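Local atomic coordinates of Non-reducing end alpha-L-arabinofuranosidase BoGH43B (Bacteroides ovatus, PDB entry 5JOZ), a protein that removes terminal non-reducing alpha-L-arabinofuranose residues from xyloglucan side branches, converting S units to X units during xyloglucan breakdown. Residues 261-266 with 463-468; 366-371 with 442-447. All coordinates share one frame; numbering follows the deposited sequence.

Contact 1 of 2, residues 261-266 with 463-468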
ATOM      1  N   GLY A 261     -16.464  10.198  10.303  1.00 40.56           N
ATOM      2  CA  GLY A 261     -15.603  10.062  11.472  1.00 35.97           C
ATOM      3  C   GLY A 261     -15.567   8.708  12.179  1.00 38.79           C
ATOM      4  O   GLY A 261     -15.072   8.657  13.299  1.00 40.21           O
ATOM      5  N   LYS A 262     -16.052   7.624  11.549  1.00 36.65           N
ATOM      6  CA  LYS A 262     -16.196   6.294  12.218  1.00 38.04           C
ATOM      7  C   LYS A 262     -15.284   5.182  11.686  1.00 36.62           C
ATOM      8  O   LYS A 262     -14.637   4.487  12.478  1.00 36.43           O
ATOM      9  CB  LYS A 262     -17.625   5.744  12.108  1.00 40.00           C
ATOM     10  CG  LYS A 262     -18.764   6.715  12.320  1.00 46.60           C
ATOM     11  CD  LYS A 262     -18.801   7.299  13.718  1.00 51.64           C
ATOM     12  CE  LYS A 262     -20.174   7.907  13.985  1.00 51.81           C
ATOM     13  NZ  LYS A 262     -20.146   8.894  15.093  1.00 50.14           N
ATOM     14  N   TYR A 263     -15.282   4.985  10.362  1.00 30.53           N
ATOM     15  CA  TYR A 263     -14.601   3.851   9.729  1.00 30.73           C
ATOM     16  C   TYR A 263     -13.819   4.226   8.453  1.00 29.77           C
ATOM     17  O   TYR A 263     -14.113   5.230   7.795  1.00 25.96           O
ATOM     18  CB  TYR A 263     -15.617   2.730   9.445  1.00 33.94           C
ATOM     19  CG  TYR A 263     -16.763   3.113   8.527  1.00 31.98           C
ATOM     20  CD1 TYR A 263     -16.646   2.989   7.145  1.00 29.89           C
ATOM     21  CD2 TYR A 263     -17.973   3.580   9.043  1.00 33.62           C
ATOM     22  CE1 TYR A 263     -17.690   3.329   6.299  1.00 33.84           C
ATOM     23  CE2 TYR A 263     -19.027   3.930   8.211  1.00 33.59           C
ATOM     24  CZ  TYR A 263     -18.886   3.805   6.835  1.00 37.67           C
ATOM     25  OH  TYR A 263     -19.930   4.154   5.992  1.00 35.82           O
ATOM     26  N   GLN A 264     -12.795   3.430   8.136  1.00 27.93           N
ATOM     27  CA  GLN A 264     -11.983   3.640   6.934  1.00 26.32           C
ATOM     28  C   GLN A 264     -11.786   2.327   6.191  1.00 24.39           C
ATOM     29  O   GLN A 264     -11.459   1.298   6.788  1.00 26.35           O
ATOM     30  CB  GLN A 264     -10.641   4.348   7.271  1.00 25.17           C
ATOM     31  CG  GLN A 264      -9.573   3.511   7.971  1.00 25.52           C
ATOM     32  CD  GLN A 264      -8.673   2.736   7.025  1.00 24.48           C
ATOM     33  OE1 GLN A 264      -8.835   2.800   5.813  1.00 31.87           O
ATOM     34  NE2 GLN A 264      -7.709   2.003   7.582  1.00 23.99           N
ATOM     35  N   HIS A 265     -11.980   2.376   4.877  1.00 28.84           N
ATOM     36  CA  HIS A 265     -11.844   1.186   4.020  1.00 29.20           C
ATOM     37  C   HIS A 265     -10.822   1.315   2.897  1.00 29.85           C
ATOM     38  O   HIS A 265     -10.369   0.294   2.397  1.00 34.80           O
ATOM     39  CB  HIS A 265     -13.203   0.745   3.461  1.00 30.60           C
ATOM     40  CG  HIS A 265     -13.860   1.739   2.552  1.00 30.25           C
ATOM     41  ND1 HIS A 265     -14.450   2.896   3.011  1.00 31.00           N
ATOM     42  CD2 HIS A 265     -14.069   1.716   1.213  1.00 28.27           C
ATOM     43  CE1 HIS A 265     -14.967   3.560   1.991  1.00 28.71           C
ATOM     44  NE2 HIS A 265     -14.750   2.864   0.889  1.00 28.21           N
ATOM     45  N   LEU A 266     -10.444   2.537   2.511  1.00 27.27           N
ATOM     46  CA  LEU A 266      -9.426   2.725   1.483  1.00 26.40           C
ATOM     47  C   LEU A 266      -8.015   2.383   1.966  1.00 27.01           C
ATOM     48  O   LEU A 266      -7.126   2.184   1.141  1.00 27.20           O
ATOM     49  CB  LEU A 266      -9.430   4.159   0.952  1.00 27.92           C
ATOM     50  CG  LEU A 266     -10.739   4.755   0.418  1.00 31.02           C
ATOM     51  CD1 LEU A 266     -10.443   6.082  -0.268  1.00 32.50           C
ATOM     52  CD2 LEU A 266     -11.464   3.813  -0.532  1.00 32.96           C
ATOM     53  N   ALA A 463     -23.783  -3.275  -1.231  1.00 33.13           N
ATOM     54  CA  ALA A 463     -23.111  -3.669   0.008  1.00 35.15           C
ATOM     55  C   ALA A 463     -22.450  -2.456   0.667  1.00 33.53           C
ATOM     56  O   ALA A 463     -22.155  -1.463  -0.001  1.00 34.35           O
ATOM     57  CB  ALA A 463     -22.085  -4.759  -0.271  1.00 38.15           C
ATOM     58  N   SER A 464     -22.236  -2.542   1.976  1.00 31.49           N
ATOM     59  CA  SER A 464     -21.642  -1.439   2.737  1.00 33.49           C
ATOM     60  C   SER A 464     -20.111  -1.423   2.640  1.00 32.01           C
ATOM     61  O   SER A 464     -19.454  -2.468   2.685  1.00 33.95           O
ATOM     62  CB  SER A 464     -22.053  -1.519   4.215  1.00 32.25           C
ATOM     63  OG  SER A 464     -21.455  -2.633   4.856  1.00 29.12           O
ATOM     64  N   THR A 465     -19.553  -0.226   2.531  1.00 30.55           N
ATOM     65  CA  THR A 465     -18.115  -0.019   2.680  1.00 31.67           C
ATOM     66  C   THR A 465     -17.679  -0.254   4.135  1.00 35.43           C
ATOM     67  O   THR A 465     -16.550  -0.689   4.399  1.00 34.16           O
ATOM     68  CB  THR A 465     -17.706   1.396   2.255  1.00 29.75           C
ATOM     69  OG1 THR A 465     -18.439   2.358   3.019  1.00 30.18           O
ATOM     70  CG2 THR A 465     -17.963   1.619   0.773  1.00 27.97           C
ATOM     71  N   ARG A 466     -18.593   0.024   5.063  1.00 37.25           N
ATOM     72  CA  ARG A 466     -18.394  -0.214   6.496  1.00 40.23           C
ATOM     73  C   ARG A 466     -18.019  -1.660   6.844  1.00 38.53           C
ATOM     74  O   ARG A 466     -17.135  -1.892   7.676  1.00 33.70           O
ATOM     75  CB  ARG A 466     -19.676   0.171   7.234  1.00 47.87           C
ATOM     76  CG  ARG A 466     -19.608   0.183   8.751  1.00 52.38           C
ATOM     77  CD  ARG A 466     -21.013   0.273   9.322  1.00 61.27           C
ATOM     78  NE  ARG A 466     -21.789  -0.913   8.963  1.00 72.86           N
ATOM     79  CZ  ARG A 466     -23.068  -1.113   9.266  1.00 66.77           C
ATOM     80  NH1 ARG A 466     -23.759  -0.212   9.964  1.00 56.35           N
ATOM     81  NH2 ARG A 466     -23.656  -2.238   8.871  1.00 70.46           N
ATOM     82  N   ASP A 467     -18.690  -2.632   6.223  1.00 36.84           N
ATOM     83  CA  ASP A 467     -18.426  -4.046   6.535  1.00 38.01           C
ATOM     84  C   ASP A 467     -17.062  -4.552   6.022  1.00 38.17           C
ATOM     85  O   ASP A 467     -16.629  -5.648   6.412  1.00 33.91           O
ATOM     86  CB  ASP A 467     -19.555  -4.956   6.024  1.00 42.96           C
ATOM     87  CG  ASP A 467     -20.793  -4.928   6.907  1.00 43.02           C
ATOM     88  OD1 ASP A 467     -20.667  -4.846   8.150  1.00 41.01           O
ATOM     89  OD2 ASP A 467     -21.903  -5.013   6.340  1.00 49.03           O
ATOM     90  N   VAL A 468     -16.393  -3.761   5.173  1.00 31.88           N
ATOM     91  CA  VAL A 468     -15.035  -4.076   4.730  1.00 31.13           C
ATOM     92  C   VAL A 468     -13.989  -3.125   5.315  1.00 30.69           C
ATOM     93  O   VAL A 468     -12.849  -3.099   4.854  1.00 41.51           O
ATOM     94  CB  VAL A 468     -14.936  -4.183   3.182  1.00 29.22           C
ATOM     95  CG1 VAL A 468     -15.671  -5.430   2.704  1.00 30.90           C
ATOM     96  CG2 VAL A 468     -15.457  -2.939   2.473  1.00 32.38           C
TER
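The backbones of 261-266, a loop, and 463-468, where a strand ends and turns through a short 3-10 segment, stand well apart: the CA atoms of Tyr263 and Arg466 are 6.4 Å from each other and those of His265 and Val468 6.2 Å, too far for strand pairing. Side chains fill the gap, and the case illustrates how two aromatic rings can each receive an aliphatic group on a face. Tyr263 holds CG in the crowded position between its backbone N and carbonyl carbon (chi1 60°), which carries the ring over to Arg466. There Arg466 CB lies over the middle of one face, 3.8 Å from the ring centroid, a CH-pi contact. With Arg466 CG anti to the backbone N, that methylene also runs along the face, 3.8 Å from Tyr263 CD2, before the chain bends at chi3 and takes the guanidinium away. At the ring edge, near its plane, Thr465 OG1 approaches Tyr263 CE1 at 3.5 Å; this hydroxyl is hydrogen-bonded to Glu444 O. His265 adopts the same crowded rotamer (chi1 64°) and offers a face to Thr465, whose CB sits 3.5 Å from the imidazole centroid and whose methyl CG2 touches His265 NE2 at 3.4 Å. Thr465 is thus wedged between the two rings, methyl and CB to one, hydroxyl to the other. Between these segments the contact rests on packing and CH-pi attraction; the propeller loop's hydrogen bonds to the concanavalin-like domain lie alongside, from Gln264 to Asn470 and Glu471 and from His265 to Val479.

Contact 2 of 2, residues 366-371 with 442-447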
ATOM      1  N   ALA A 366      -8.512   3.815  -4.972  1.00 23.14           N
ATOM      2  CA  ALA A 366      -7.855   5.096  -4.775  1.00 23.80           C
ATOM      3  C   ALA A 366      -8.824   6.271  -4.593  1.00 24.85           C
ATOM      4  O   ALA A 366      -8.375   7.424  -4.498  1.00 25.98           O
ATOM      5  CB  ALA A 366      -6.938   5.365  -5.968  1.00 25.85           C
ATOM      6  N   ALA A 367     -10.131   6.001  -4.573  1.00 23.76           N
ATOM      7  CA  ALA A 367     -11.129   7.044  -4.332  1.00 26.40           C
ATOM      8  C   ALA A 367     -12.386   6.492  -3.663  1.00 26.54           C
ATOM      9  O   ALA A 367     -12.761   5.335  -3.856  1.00 24.84           O
ATOM     10  CB  ALA A 367     -11.482   7.738  -5.639  1.00 27.44           C
ATOM     11  N   PHE A 368     -13.018   7.322  -2.848  1.00 25.67           N
ATOM     12  CA  PHE A 368     -14.303   6.970  -2.277  1.00 27.09           C
ATOM     13  C   PHE A 368     -15.319   6.746  -3.380  1.00 27.21           C
ATOM     14  O   PHE A 368     -15.977   5.714  -3.405  1.00 25.78           O
ATOM     15  CB  PHE A 368     -14.784   8.056  -1.331  1.00 26.64           C
ATOM     16  CG  PHE A 368     -13.984   8.131  -0.073  1.00 28.23           C
ATOM     17  CD1 PHE A 368     -14.086   7.125   0.884  1.00 27.69           C
ATOM     18  CD2 PHE A 368     -13.095   9.180   0.141  1.00 27.20           C
ATOM     19  CE1 PHE A 368     -13.336   7.189   2.057  1.00 30.11           C
ATOM     20  CE2 PHE A 368     -12.347   9.244   1.301  1.00 26.82           C
ATOM     21  CZ  PHE A 368     -12.469   8.252   2.263  1.00 27.66           C
ATOM     22  N   ASN A 369     -15.398   7.704  -4.302  1.00 28.04           N
ATOM     23  CA  ASN A 369     -16.380   7.697  -5.373  1.00 30.11           C
ATOM     24  C   ASN A 369     -15.727   7.199  -6.653  1.00 27.54           C
ATOM     25  O   ASN A 369     -14.847   7.857  -7.206  1.00 29.24           O
ATOM     26  CB  ASN A 369     -16.954   9.105  -5.565  1.00 31.08           C
ATOM     27  CG  ASN A 369     -17.528   9.665  -4.283  1.00 36.15           C
ATOM     28  OD1 ASN A 369     -16.882  10.456  -3.594  1.00 40.35           O
ATOM     29  ND2 ASN A 369     -18.715   9.215  -3.922  1.00 36.92           N
ATOM     30  N   LEU A 370     -16.145   6.027  -7.115  1.00 27.23           N
ATOM     31  CA  LEU A 370     -15.606   5.483  -8.355  1.00 29.87           C
ATOM     32  C   LEU A 370     -16.536   4.558  -9.104  1.00 24.61           C
ATOM     33  O   LEU A 370     -17.529   4.061  -8.578  1.00 20.00           O
ATOM     34  CB  LEU A 370     -14.252   4.790  -8.132  1.00 33.97           C
ATOM     35  CG  LEU A 370     -14.045   3.502  -7.333  1.00 37.70           C
ATOM     36  CD1 LEU A 370     -14.878   2.322  -7.803  1.00 44.46           C
ATOM     37  CD2 LEU A 370     -12.555   3.157  -7.400  1.00 47.60           C
ATOM     38  N   THR A 371     -16.166   4.352 -10.359  1.00 23.09           N
ATOM     39  CA  THR A 371     -16.780   3.365 -11.214  1.00 27.98           C
ATOM     40  C   THR A 371     -15.669   2.470 -11.723  1.00 26.09           C
ATOM     41  O   THR A 371     -14.649   2.947 -12.204  1.00 28.32           O
ATOM     42  CB  THR A 371     -17.507   4.022 -12.399  1.00 26.43           C
ATOM     43  OG1 THR A 371     -18.599   4.793 -11.893  1.00 31.31           O
ATOM     44  CG2 THR A 371     -18.047   2.964 -13.371  1.00 27.14           C
ATOM     45  N   ALA A 442     -19.099   2.966  -6.629  1.00 25.75           N
ATOM     46  CA  ALA A 442     -18.823   3.190  -5.216  1.00 27.10           C
ATOM     47  C   ALA A 442     -19.132   4.606  -4.779  1.00 25.26           C
ATOM     48  O   ALA A 442     -18.934   5.561  -5.528  1.00 27.96           O
ATOM     49  CB  ALA A 442     -17.372   2.859  -4.922  1.00 31.78           C
ATOM     50  N   THR A 443     -19.664   4.709  -3.567  1.00 27.67           N
ATOM     51  CA  THR A 443     -19.721   5.957  -2.800  1.00 30.38           C
ATOM     52  C   THR A 443     -19.003   5.678  -1.487  1.00 30.84           C
ATOM     53  O   THR A 443     -18.618   4.529  -1.235  1.00 23.81           O
ATOM     54  CB  THR A 443     -21.172   6.363  -2.466  1.00 28.30           C
ATOM     55  OG1 THR A 443     -21.722   5.417  -1.538  1.00 29.33           O
ATOM     56  CG2 THR A 443     -22.032   6.405  -3.728  1.00 27.60           C
ATOM     57  N   GLU A 444     -18.873   6.705  -0.644  1.00 30.91           N
ATOM     58  CA  GLU A 444     -18.270   6.571   0.693  1.00 32.68           C
ATOM     59  C   GLU A 444     -18.863   5.430   1.516  1.00 31.79           C
ATOM     60  O   GLU A 444     -18.132   4.715   2.212  1.00 36.43           O
ATOM     61  CB  GLU A 444     -18.407   7.874   1.481  1.00 41.22           C
ATOM     62  CG  GLU A 444     -17.428   8.953   1.060  1.00 49.78           C
ATOM     63  CD  GLU A 444     -17.744  10.295   1.688  1.00 61.55           C
ATOM     64  OE1 GLU A 444     -18.755  10.904   1.281  1.00 75.44           O
ATOM     65  OE2 GLU A 444     -16.984  10.739   2.581  1.00 62.13           O
ATOM     66  N   THR A 445     -20.177   5.249   1.412  1.00 29.62           N
ATOM     67  CA  THR A 445     -20.908   4.265   2.210  1.00 30.61           C
ATOM     68  C   THR A 445     -21.239   2.959   1.471  1.00 30.31           C
ATOM     69  O   THR A 445     -21.320   1.907   2.103  1.00 32.49           O
ATOM     70  CB  THR A 445     -22.245   4.868   2.710  1.00 32.42           C
ATOM     71  OG1 THR A 445     -23.024   5.289   1.585  1.00 31.36           O
ATOM     72  CG2 THR A 445     -21.995   6.079   3.623  1.00 32.72           C
ATOM     73  N   THR A 446     -21.467   3.018   0.161  1.00 33.32           N
ATOM     74  CA  THR A 446     -22.082   1.885  -0.556  1.00 36.86           C
ATOM     75  C   THR A 446     -21.376   1.518  -1.855  1.00 29.62           C
ATOM     76  O   THR A 446     -20.973   2.391  -2.634  1.00 25.28           O
ATOM     77  CB  THR A 446     -23.575   2.150  -0.872  1.00 39.19           C
ATOM     78  OG1 THR A 446     -23.692   3.321  -1.687  1.00 49.89           O
ATOM     79  CG2 THR A 446     -24.377   2.362   0.416  1.00 40.35           C
ATOM     80  N   TYR A 447     -21.226   0.210  -2.054  1.00 24.45           N
ATOM     81  CA  TYR A 447     -20.869  -0.352  -3.340  1.00 24.29           C
ATOM     82  C   TYR A 447     -22.155  -0.819  -3.959  1.00 25.49           C
ATOM     83  O   TYR A 447     -22.966  -1.442  -3.264  1.00 23.53           O
ATOM     84  CB  TYR A 447     -19.978  -1.572  -3.164  1.00 25.73           C
ATOM     85  CG  TYR A 447     -18.621  -1.291  -2.600  1.00 22.96           C
ATOM     86  CD1 TYR A 447     -17.642  -0.684  -3.379  1.00 23.83           C
ATOM     87  CD2 TYR A 447     -18.290  -1.677  -1.307  1.00 23.71           C
ATOM     88  CE1 TYR A 447     -16.373  -0.453  -2.881  1.00 22.74           C
ATOM     89  CE2 TYR A 447     -17.017  -1.450  -0.800  1.00 25.51           C
ATOM     90  CZ  TYR A 447     -16.069  -0.829  -1.592  1.00 23.42           C
ATOM     91  OH  TYR A 447     -14.814  -0.583  -1.093  1.00 30.37           O
TER
HETATM   92  O   HOH W   1     -16.065   3.963  -1.503  1.00 21.68           O
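Ala442 O takes one hydrogen bond from 366-371, from the amide of Leu370, N to O 3.2 Å, and a weaker CA-H...O contact from Asn369, whose CA lies 3.3 Å away. The amide reaches it from above the carbonyl plane, 39° out. The return bond, from Ala442 N to Leu370 O, is shorter at 2.7 Å and lies in the carbonyl plane, so Leu370 and Ala442 form an antiparallel hydrogen-bonded pair. Next to this pair one water donates to both Phe368 O and Thr443 O, linking the two carbonyls where direct strand pairing stops although the chains stay close. On the face shared by Leu370 and Ala442, the crowded Leu370 rotamer (chi1 67°) brings CD1 to 3.8 Å from Ala442 CB. Farther along, Glu444 CG rests obliquely against Phe368, 3.7 Å from its CB, and its chain extends onward from there. Thr443 OG1 and Thr446 OG1 share a hydrogen bond of 2.9 Å across the turn that follows Ala442. The pair thus marks one end of the pairing of strands 370-377 and 436-442, with 446-453 next beyond the latter, while strand 496-505 borders 370-377 on its other side and sets Phe503 against Leu370.

From the N terminus the chain first passes 261-266, a loop between strands 249-256 and 269-277 in one four-stranded blade of the five-bladed GH43 propeller. It then enters the concanavalin-like beta-sandwich, reaching 366-371, later 442-447 and finally 463-468. Contact 2 closes a loop of 70 residues, mostly strand, and lies nested within the far longer loop of 196 residues closed by contact 1. Contact 2 is internal to the sandwich; contact 1 joins propeller to sandwich. Their centres are about 10 Å apart. A probable bond from Thr465 N to Thr445 O continues the pairing of strands 446-453 and 456-464 past their ends, and from the propeller side His265 packs against Tyr447.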